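Local coordinates for uncharacterized protein (Aeromonas hydrophila J-1, PDB 6R1J), which is AhlC, a component of AHL, the tripartite alpha-pore-forming toxin of the bacterium, here in its soluble form, at residues 30-35 with 114-119; 104-109 with 213-218. The protein carries 3 engineered substitutions. All coordinates share one frame; numbering follows the deposited sequence.

Interaction 1. Residues 30-35 with 114-119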
ATOM      1  N   ALA A  30      -8.936  17.984   2.116  1.00 33.12           N
ATOM      2  CA  ALA A  30      -8.286  17.515   3.363  1.00 33.56           C
ATOM      3  C   ALA A  30      -8.829  18.335   4.535  1.00 38.28           C
ATOM      4  O   ALA A  30      -9.195  17.778   5.580  1.00 31.99           O
ATOM      5  CB  ALA A  30      -6.802  17.633   3.255  1.00 35.19           C
ATOM      6  N   VAL A  31      -8.938  19.647   4.352  1.00 34.25           N
ATOM      7  CA  VAL A  31      -9.538  20.529   5.382  1.00 33.78           C
ATOM      8  C   VAL A  31     -11.009  20.146   5.587  1.00 26.13           C
ATOM      9  O   VAL A  31     -11.458  20.185   6.739  1.00 32.91           O
ATOM     10  CB  VAL A  31      -9.356  22.018   5.030  1.00 34.91           C
ATOM     11  CG1 VAL A  31     -10.016  22.890   6.076  1.00 34.44           C
ATOM     12  CG2 VAL A  31      -7.892  22.364   4.933  1.00 35.19           C
ATOM     13  N   ASN A  32     -11.751  19.783   4.542  1.00 28.95           N
ATOM     14  CA  ASN A  32     -13.141  19.301   4.665  1.00 30.69           C
ATOM     15  C   ASN A  32     -13.209  18.113   5.642  1.00 35.85           C
ATOM     16  O   ASN A  32     -14.049  18.124   6.534  1.00 32.96           O
ATOM     17  CB  ASN A  32     -13.718  18.876   3.329  1.00 31.27           C
ATOM     18  CG  ASN A  32     -13.960  20.031   2.369  1.00 38.67           C
ATOM     19  OD1 ASN A  32     -13.768  21.197   2.724  1.00 32.87           O
ATOM     20  ND2 ASN A  32     -14.314  19.690   1.143  1.00 29.58           N
ATOM     21  N   ILE A  33     -12.308  17.147   5.505  1.00 35.28           N
ATOM     22  CA  ILE A  33     -12.301  15.915   6.359  1.00 33.00           C
ATOM     23  C   ILE A  33     -11.892  16.308   7.775  1.00 31.80           C
ATOM     24  O   ILE A  33     -12.479  15.764   8.734  1.00 31.26           O
ATOM     25  CB  ILE A  33     -11.336  14.865   5.763  1.00 31.26           C
ATOM     26  CG1 ILE A  33     -11.819  14.423   4.398  1.00 33.60           C
ATOM     27  CG2 ILE A  33     -11.160  13.688   6.706  1.00 37.17           C
ATOM     28  CD1 ILE A  33     -10.829  13.589   3.609  1.00 34.50           C
ATOM     29  N   GLN A  34     -10.861  17.144   7.909  1.00 33.02           N
ATOM     30  CA  GLN A  34     -10.349  17.598   9.238  1.00 32.72           C
ATOM     31  C   GLN A  34     -11.513  18.214  10.018  1.00 34.47           C
ATOM     32  O   GLN A  34     -11.674  17.918  11.241  1.00 36.46           O
ATOM     33  CB  GLN A  34      -9.207  18.612   9.106  1.00 32.72           C
ATOM     34  CG  GLN A  34      -7.877  17.996   8.656  1.00 37.86           C
ATOM     35  CD  GLN A  34      -6.732  18.979   8.629  1.00 38.46           C
ATOM     36  OE1 GLN A  34      -6.921  20.118   8.227  1.00 40.63           O
ATOM     37  NE2 GLN A  34      -5.539  18.571   9.061  1.00 35.71           N
ATOM     38  N   GLN A  35     -12.321  19.031   9.358  1.00 35.66           N
ATOM     39  CA  GLN A  35     -13.448  19.707  10.050  1.00 36.31           C
ATOM     40  C   GLN A  35     -14.510  18.655  10.406  1.00 37.81           C
ATOM     41  O   GLN A  35     -15.057  18.723  11.484  1.00 33.23           O
ATOM     42  CB  GLN A  35     -14.013  20.814   9.170  1.00 38.91           C
ATOM     43  CG  GLN A  35     -13.038  21.980   9.051  1.00 49.33           C
ATOM     44  CD  GLN A  35     -12.934  22.705  10.369  1.00 57.82           C
ATOM     45  OE1 GLN A  35     -13.953  23.053  10.978  1.00 64.62           O
ATOM     46  NE2 GLN A  35     -11.704  22.897  10.812  1.00 52.65           N
ATOM     47  N   THR A 114     -15.887   9.821   2.539  1.00 31.82           N
ATOM     48  CA  THR A 114     -15.615   9.012   1.312  1.00 35.59           C
ATOM     49  C   THR A 114     -15.515   9.922   0.065  1.00 33.91           C
ATOM     50  O   THR A 114     -14.594   9.760  -0.739  1.00 31.12           O
ATOM     51  CB  THR A 114     -16.767   8.054   1.042  1.00 35.06           C
ATOM     52  OG1 THR A 114     -16.975   7.284   2.215  1.00 38.58           O
ATOM     53  CG2 THR A 114     -16.547   7.168  -0.163  1.00 38.68           C
ATOM     54  N   GLN A 115     -16.430  10.872  -0.094  1.00 31.60           N
ATOM     55  CA  GLN A 115     -16.391  11.818  -1.262  1.00 34.88           C
ATOM     56  C   GLN A 115     -15.118  12.667  -1.217  1.00 30.02           C
ATOM     57  O   GLN A 115     -14.401  12.776  -2.261  1.00 32.03           O
ATOM     58  CB  GLN A 115     -17.722  12.589  -1.356  1.00 32.69           C
ATOM     59  CG  GLN A 115     -18.906  11.672  -1.661  1.00 35.95           C
ATOM     60  CD  GLN A 115     -18.784  11.002  -3.010  1.00 38.67           C
ATOM     61  OE1 GLN A 115     -18.328  11.606  -3.973  1.00 39.03           O
ATOM     62  NE2 GLN A 115     -19.192   9.744  -3.107  1.00 36.86           N
ATOM     63  N   ASP A 116     -14.733  13.207  -0.059  1.00 29.60           N
ATOM     64  CA  ASP A 116     -13.496  13.995   0.057  1.00 30.63           C
ATOM     65  C   ASP A 116     -12.290  13.083  -0.225  1.00 32.90           C
ATOM     66  O   ASP A 116     -11.305  13.524  -0.861  1.00 29.96           O
ATOM     67  CB  ASP A 116     -13.445  14.743   1.387  1.00 33.63           C
ATOM     68  CG  ASP A 116     -14.382  15.954   1.433  1.00 39.46           C
ATOM     69  OD1 ASP A 116     -14.412  16.672   0.412  1.00 35.01           O
ATOM     70  OD2 ASP A 116     -15.056  16.168   2.492  1.00 34.14           O
ATOM     71  N   ASN A 117     -12.340  11.827   0.212  1.00 33.63           N
ATOM     72  CA  ASN A 117     -11.219  10.890  -0.062  1.00 31.00           C
ATOM     73  C   ASN A 117     -11.052  10.680  -1.570  1.00 25.60           C
ATOM     74  O   ASN A 117      -9.911  10.754  -2.035  1.00 30.02           O
ATOM     75  CB  ASN A 117     -11.424   9.534   0.601  1.00 32.51           C
ATOM     76  CG  ASN A 117     -10.989   9.555   2.051  1.00 45.57           C
ATOM     77  OD1 ASN A 117     -10.387  10.532   2.507  1.00 43.17           O
ATOM     78  ND2 ASN A 117     -11.179   8.447   2.750  1.00 54.07           N
ATOM     79  N   ILE A 118     -12.130  10.356  -2.258  1.00 31.40           N
ATOM     80  CA  ILE A 118     -12.111  10.189  -3.736  1.00 34.50           C
ATOM     81  C   ILE A 118     -11.542  11.469  -4.376  1.00 35.29           C
ATOM     82  O   ILE A 118     -10.638  11.356  -5.222  1.00 35.49           O
ATOM     83  CB  ILE A 118     -13.518   9.804  -4.208  1.00 38.87           C
ATOM     84  CG1 ILE A 118     -13.882   8.427  -3.658  1.00 38.35           C
ATOM     85  CG2 ILE A 118     -13.621   9.838  -5.721  1.00 39.28           C
ATOM     86  CD1 ILE A 118     -15.312   8.055  -3.851  1.00 37.72           C
ATOM     87  N   ALA A 119     -12.014  12.659  -3.976  1.00 35.22           N
ATOM     88  CA  ALA A 119     -11.531  13.966  -4.508  1.00 33.52           C
ATOM     89  C   ALA A 119     -10.024  14.076  -4.240  1.00 35.80           C
ATOM     90  O   ALA A 119      -9.283  14.467  -5.138  1.00 32.83           O
ATOM     91  CB  ALA A 119     -12.309  15.132  -3.911  1.00 33.06           C
TER

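Interaction 2. Residues 104-109 with 213-218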
ATOM      1  N   THR A 104     -28.361   7.667  10.852  1.00 37.02           N
ATOM      2  CA  THR A 104     -28.445   8.708   9.786  1.00 42.73           C
ATOM      3  C   THR A 104     -27.283   9.695   9.945  1.00 34.52           C
ATOM      4  O   THR A 104     -26.576   9.888   8.966  1.00 36.15           O
ATOM      5  CB  THR A 104     -29.806   9.423   9.793  1.00 39.49           C
ATOM      6  OG1 THR A 104     -30.769   8.436   9.460  1.00 39.75           O
ATOM      7  CG2 THR A 104     -29.890  10.548   8.784  1.00 42.77           C
ATOM      8  N   ALA A 105     -27.091  10.298  11.121  1.00 37.58           N
ATOM      9  CA  ALA A 105     -25.983  11.258  11.352  1.00 37.71           C
ATOM     10  C   ALA A 105     -24.644  10.588  11.003  1.00 39.96           C
ATOM     11  O   ALA A 105     -23.784  11.215  10.329  1.00 33.32           O
ATOM     12  CB  ALA A 105     -25.997  11.794  12.759  1.00 40.55           C
ATOM     13  N   SER A 106     -24.453   9.322  11.395  1.00 34.70           N
ATOM     14  CA  SER A 106     -23.188   8.600  11.120  1.00 31.99           C
ATOM     15  C   SER A 106     -22.987   8.427   9.610  1.00 32.28           C
ATOM     16  O   SER A 106     -21.899   8.731   9.135  1.00 33.67           O
ATOM     17  CB  SER A 106     -23.139   7.283  11.851  1.00 31.92           C
ATOM     18  OG  SER A 106     -23.138   7.519  13.256  1.00 32.74           O
ATOM     19  N   GLN A 107     -23.970   7.881   8.908  1.00 31.77           N
ATOM     20  CA  GLN A 107     -23.857   7.663   7.450  1.00 37.76           C
ATOM     21  C   GLN A 107     -23.595   9.002   6.730  1.00 41.21           C
ATOM     22  O   GLN A 107     -22.775   8.991   5.802  1.00 36.56           O
ATOM     23  CB  GLN A 107     -25.098   6.969   6.917  1.00 38.15           C
ATOM     24  CG  GLN A 107     -25.108   5.495   7.269  1.00 44.05           C
ATOM     25  CD  GLN A 107     -26.464   4.901   7.027  1.00 43.80           C
ATOM     26  OE1 GLN A 107     -27.475   5.603   7.092  1.00 44.30           O
ATOM     27  NE2 GLN A 107     -26.479   3.606   6.726  1.00 49.19           N
ATOM     28  N   SER A 108     -24.265  10.084   7.124  1.00 39.87           N
ATOM     29  CA  SER A 108     -24.060  11.426   6.504  1.00 39.22           C
ATOM     30  C   SER A 108     -22.593  11.803   6.602  1.00 35.93           C
ATOM     31  O   SER A 108     -22.009  12.129   5.600  1.00 35.35           O
ATOM     32  CB  SER A 108     -24.884  12.500   7.132  1.00 39.34           C
ATOM     33  OG  SER A 108     -26.235  12.173   6.962  1.00 51.76           O
ATOM     34  N   ALA A 109     -22.052  11.817   7.807  1.00 33.21           N
ATOM     35  CA  ALA A 109     -20.676  12.270   8.042  1.00 34.79           C
ATOM     36  C   ALA A 109     -19.701  11.351   7.283  1.00 38.35           C
ATOM     37  O   ALA A 109     -18.707  11.867   6.695  1.00 32.05           O
ATOM     38  CB  ALA A 109     -20.370  12.291   9.522  1.00 31.71           C
ATOM     39  N   SER A 213     -17.264   0.373  11.010  1.00 32.22           N
ATOM     40  CA  SER A 213     -17.519  -0.680  12.027  1.00 32.98           C
ATOM     41  C   SER A 213     -18.563  -0.150  13.012  1.00 31.99           C
ATOM     42  O   SER A 213     -19.477  -0.895  13.395  1.00 31.74           O
ATOM     43  CB  SER A 213     -16.260  -1.092  12.707  1.00 35.23           C
ATOM     44  OG  SER A 213     -15.449  -1.799  11.790  1.00 41.53           O
ATOM     45  N   LEU A 214     -18.445   1.116  13.398  1.00 32.13           N
ATOM     46  CA  LEU A 214     -19.449   1.764  14.279  1.00 32.16           C
ATOM     47  C   LEU A 214     -20.827   1.764  13.609  1.00 30.88           C
ATOM     48  O   LEU A 214     -21.821   1.354  14.264  1.00 29.83           O
ATOM     49  CB  LEU A 214     -18.955   3.157  14.670  1.00 31.95           C
ATOM     50  CG  LEU A 214     -19.882   3.978  15.579  1.00 35.77           C
ATOM     51  CD1 LEU A 214     -19.064   4.995  16.380  1.00 41.05           C
ATOM     52  CD2 LEU A 214     -20.959   4.696  14.783  1.00 34.46           C
ATOM     53  N   ILE A 215     -20.912   2.184  12.350  1.00 32.63           N
ATOM     54  CA  ILE A 215     -22.199   2.263  11.599  1.00 30.52           C
ATOM     55  C   ILE A 215     -22.822   0.873  11.481  1.00 29.16           C
ATOM     56  O   ILE A 215     -24.028   0.756  11.637  1.00 29.45           O
ATOM     57  CB  ILE A 215     -21.936   2.939  10.242  1.00 33.23           C
ATOM     58  CG1 ILE A 215     -21.729   4.445  10.454  1.00 34.50           C
ATOM     59  CG2 ILE A 215     -23.024   2.643   9.222  1.00 33.54           C
ATOM     60  CD1 ILE A 215     -21.130   5.150   9.220  1.00 36.46           C
ATOM     61  N   ASP A 216     -22.031  -0.150  11.134  1.00 31.09           N
ATOM     62  CA  ASP A 216     -22.572  -1.523  10.993  1.00 31.50           C
ATOM     63  C   ASP A 216     -23.172  -1.984  12.348  1.00 29.25           C
ATOM     64  O   ASP A 216     -24.198  -2.614  12.333  1.00 31.74           O
ATOM     65  CB  ASP A 216     -21.515  -2.505  10.487  1.00 32.64           C
ATOM     66  CG  ASP A 216     -21.022  -2.261   9.063  1.00 37.98           C
ATOM     67  OD1 ASP A 216     -21.696  -1.500   8.297  1.00 41.67           O
ATOM     68  OD2 ASP A 216     -19.947  -2.781   8.757  1.00 41.32           O
ATOM     69  N   ARG A 217     -22.581  -1.606  13.462  1.00 31.34           N
ATOM     70  CA  ARG A 217     -23.061  -2.056  14.801  1.00 32.97           C
ATOM     71  C   ARG A 217     -24.294  -1.244  15.183  1.00 33.48           C
ATOM     72  O   ARG A 217     -25.238  -1.828  15.699  1.00 31.56           O
ATOM     73  CB  ARG A 217     -21.982  -1.903  15.874  1.00 32.00           C
ATOM     74  CG  ARG A 217     -22.426  -2.364  17.257  1.00 35.06           C
ATOM     75  CD  ARG A 217     -23.093  -3.742  17.257  1.00 35.02           C
ATOM     76  NE  ARG A 217     -22.227  -4.781  16.703  1.00 36.74           N
ATOM     77  CZ  ARG A 217     -21.432  -5.615  17.412  1.00 41.02           C
ATOM     78  NH1 ARG A 217     -20.700  -6.514  16.785  1.00 35.63           N
ATOM     79  NH2 ARG A 217     -21.397  -5.591  18.733  1.00 37.36           N
ATOM     80  N   VAL A 218     -24.317   0.062  14.875  1.00 32.69           N
ATOM     81  CA  VAL A 218     -25.539   0.864  15.121  1.00 30.28           C
ATOM     82  C   VAL A 218     -26.657   0.287  14.273  1.00 32.23           C
ATOM     83  O   VAL A 218     -27.811   0.146  14.749  1.00 32.34           O
ATOM     84  CB  VAL A 218     -25.328   2.357  14.846  1.00 30.01           C
ATOM     85  CG1 VAL A 218     -26.641   3.088  14.932  1.00 38.23           C
ATOM     86  CG2 VAL A 218     -24.330   2.950  15.818  1.00 31.86           C
TER

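Interaction 1. Residues 30-35 with 114-119
Asn32 and Asp116 make the one polar bond between residues 30-35 and 114-119. Asn32 ND2 donates to Asp116 OD1 over 3.1 Å, and the bond is nearly straight, with an N-H...O angle of 171°. The acceptor lies in the amide plane of Asn32. The donor, by contrast, reaches OD1 from above the carboxylate plane, and the two planes are clearly twisted against each other. The other amide atom, Asn32 OD1, accepts from Gln28 NE2 one turn earlier. With both ends engaged, the amide is fixed in rotation. Asp116 OD2 lies 3.1 Å from Asn32 CB, against the aliphatic root of the same side chain.

Van der Waals packing is carried by Ile33. Its CG1 stands beside the backbone N (chi1 -64°), which sets it against Asp116 CB at 3.4 Å. The two side chains slide past each other in opposite directions. Ile33 CD1 touches Asn117 OD1 at 3.3 Å, and that oxygen is hydrogen-bonded to Thr204 OG1. Phe200 and Thr204 of helix 163-236 also touch Ile33.

The axes of the two short segments come within 9.2 Å at 156°, the near-antiparallel packing of a long alpha-helical bundle.

Interaction 2. Residues 104-109 with 213-218
Two near-antiparallel helices of the long helical bundle meet here, 104-109 on helix 78-157 and 213-218 on helix 163-236. The axes of the two short segments come within 9.9 Å at an angle of 153°. The backbones are nearest at Ser106 and Ile215, whose CA atoms are 6.4 Å apart.

Ile215 carries most of the contact. Its CG1 stands beside the backbone N (chi1 -74°), while CG2 is anti to that N. The CG1-CD1 branch lies on Ser106 and the backbone just after it, and CG2 meets the side chain of Gln107. CG1 of Ile215 presses on CB of Ser106 at 3.5 Å, tighter than usual for two carbons. CD1 of Ile215 continues over the backbone of the facing helix and lies 3.7 Å from Ser106 O. The same methyl is 4.0 Å from Gln107 N. CG2 of Ile215 meets Gln107 CG, also at 4.0 Å. There the two side chains run at a slant to each other, and the aliphatic part of Gln107 does the touching.

Leu214 adds a looser contact beside this one. Its CD2 reaches Ser106 OG at 3.9 Å.

Other helices close in around the pair: Leu44 of helix 28-70 and Phe211 of helix 163-236 touch Ser106, and Leu45 of helix 28-70 touches Leu214. Leu103 and Asn110 of helix 78-157 also touch Ile215.

No hydrogen bond joins the two segments. The contact rests on van der Waals packing, with a small serine facing a branched isoleucine. A hydrogen bond to Thr102 O, one turn back, satisfies the Ser106 hydroxyl within its own helix, so a polar residue can be buried against leucine and isoleucine side chains.

Overall arrangement
Interactions 1 and 2 share helix 78-157, which packs against helix 28-70 in the first and helix 163-236 in the second. Their centres are about 17 Å apart and their nearest atoms about 5 Å, without touching. Each centre is about 10 Å from the centre of the chain, so both belong to the middle of the elongated bundle. Their segments alternate along the sequence. Bound sodium is no direct partner of either. A sodium ion lies about 11 Å from the Ile33 side chain, and one lies about 13 Å from that of Leu214. Neither contact includes the sodium ligands Thr224 and Asp264.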